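Side-chain contact in protease Do-like 1, chloroplastic (Arabidopsis thaliana, PDB 3QO6), which is a serine protease of the chloroplast, required at high temperature, that can degrade beta-casein and may remove damaged proteins: residues Thr68-His71 / Val72-Gly75. Sequence-based numbering, arbitrary orientation.
Sequences TNYH and VIRG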
# COMPACT_ATOMS: atom_id res chain seq x y z
N THR B 68 -25.45 -26.54 -4.03
CA THR B 68 -24.46 -25.59 -3.58
C THR B 68 -24.47 -24.39 -4.49
O THR B 68 -25.30 -24.27 -5.38
CB THR B 68 -23.05 -26.22 -3.55
OG1 THR B 68 -22.17 -25.38 -2.80
CG2 THR B 68 -22.49 -26.35 -4.96
N ASN B 69 -23.54 -23.48 -4.25
CA ASN B 69 -23.42 -22.30 -5.07
C ASN B 69 -22.54 -22.72 -6.23
O ASN B 69 -21.56 -23.48 -6.07
CB ASN B 69 -22.72 -21.16 -4.30
CG ASN B 69 -23.68 -20.31 -3.48
OD1 ASN B 69 -23.33 -19.83 -2.40
ND2 ASN B 69 -24.88 -20.10 -3.98
N TYR B 70 -22.88 -22.24 -7.41
CA TYR B 70 -22.04 -22.57 -8.53
C TYR B 70 -20.65 -21.99 -8.31
O TYR B 70 -19.65 -22.69 -8.54
CB TYR B 70 -22.62 -22.01 -9.81
CG TYR B 70 -21.64 -22.09 -10.96
CD1 TYR B 70 -20.99 -23.30 -11.26
CD2 TYR B 70 -21.40 -20.98 -11.76
CE1 TYR B 70 -20.12 -23.39 -12.33
CE2 TYR B 70 -20.54 -21.06 -12.84
CZ TYR B 70 -19.90 -22.26 -13.11
OH TYR B 70 -19.00 -22.29 -14.16
N HIS B 71 -20.57 -20.74 -7.82
CA HIS B 71 -19.25 -20.13 -7.64
C HIS B 71 -18.29 -20.93 -6.76
O HIS B 71 -17.09 -20.71 -6.81
CB HIS B 71 -19.34 -18.66 -7.18
CG HIS B 71 -19.54 -18.48 -5.70
ND1 HIS B 71 -20.76 -18.14 -5.15
CD2 HIS B 71 -18.68 -18.62 -4.66
CE1 HIS B 71 -20.64 -18.08 -3.84
NE2 HIS B 71 -19.39 -18.37 -3.51
N VAL B 72 -18.82 -21.86 -5.98
CA VAL B 72 -18.02 -22.71 -5.10
C VAL B 72 -17.38 -23.86 -5.90
O VAL B 72 -16.31 -24.35 -5.56
CB VAL B 72 -18.92 -23.32 -3.99
CG1 VAL B 72 -18.21 -24.46 -3.28
CG2 VAL B 72 -19.34 -22.25 -3.01
N ILE B 73 -18.07 -24.27 -6.96
CA ILE B 73 -17.69 -25.37 -7.84
C ILE B 73 -16.80 -24.92 -8.99
O ILE B 73 -15.93 -25.67 -9.45
CB ILE B 73 -19.00 -26.02 -8.40
CG1 ILE B 73 -19.64 -26.87 -7.32
CG2 ILE B 73 -18.76 -26.81 -9.64
CD1 ILE B 73 -18.71 -27.76 -6.60
N ARG B 74 -17.02 -23.70 -9.46
CA ARG B 74 -16.24 -23.16 -10.57
C ARG B 74 -14.77 -23.51 -10.50
O ARG B 74 -14.14 -23.38 -9.44
CB ARG B 74 -16.36 -21.64 -10.61
CG ARG B 74 -17.52 -21.10 -11.44
CD ARG B 74 -17.06 -20.62 -12.81
NE ARG B 74 -16.18 -19.46 -12.72
CZ ARG B 74 -15.27 -19.13 -13.64
NH1 ARG B 74 -15.12 -19.86 -14.74
NH2 ARG B 74 -14.51 -18.06 -13.44
N GLY B 75 -14.23 -23.96 -11.63
CA GLY B 75 -12.81 -24.29 -11.76
C GLY B 75 -12.16 -25.45 -11.01
O GLY B 75 -10.95 -25.48 -10.87
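V72 follows H71 in the short, weakly bonded helical turn after strand 65-69 in the first barrel of this trypsin-like protease, and its CG2 sits over one face of the H71 imidazole, 4.2 Å from the ring centroid. The same methyl meets N69 CB at 3.8 Å, while CG1, anti to the backbone N (chi1 166°), is turned instead to T68 OG1, a hydroxyl bonded to the S56 carbonyl. V72 N donates to N69 O at 3.2 Å. I73 lays CG1 against T68 CG2 (3.7 Å) and passes its CB obliquely by the Y70 ring. Its N reaches Y70 O (2.7 Å), and R74 N grips the same oxygen at 3.0 Å, so two donors close the turn. R74, bent at chi2 and chi3, carries CG over one face of the Y70 ring, displaced toward CZ and 3.5 Å from the centroid in a CH-pi contact, with ring and guanidinium planes 50° apart. The Y70 ring also stacks with F96. A serine in place of Y70 would probably leave the R74 aliphatic chain without its aromatic support and deprive F96 of its stacking partner. In H71, the predicted charge-relay histidine, CG lies between backbone N and carbonyl carbon (chi1 83°), which sets the ring beside V72 N; ND1 bonds the predicted triad member D101, whose backbone oxygen takes N69 ND2. Apolar packing by V72 on one imidazole face and a hydrogen bond to ND1 probably help to limit tilt and rotation of the ring beside S180, consistent with a histidine kept poised for charge relay.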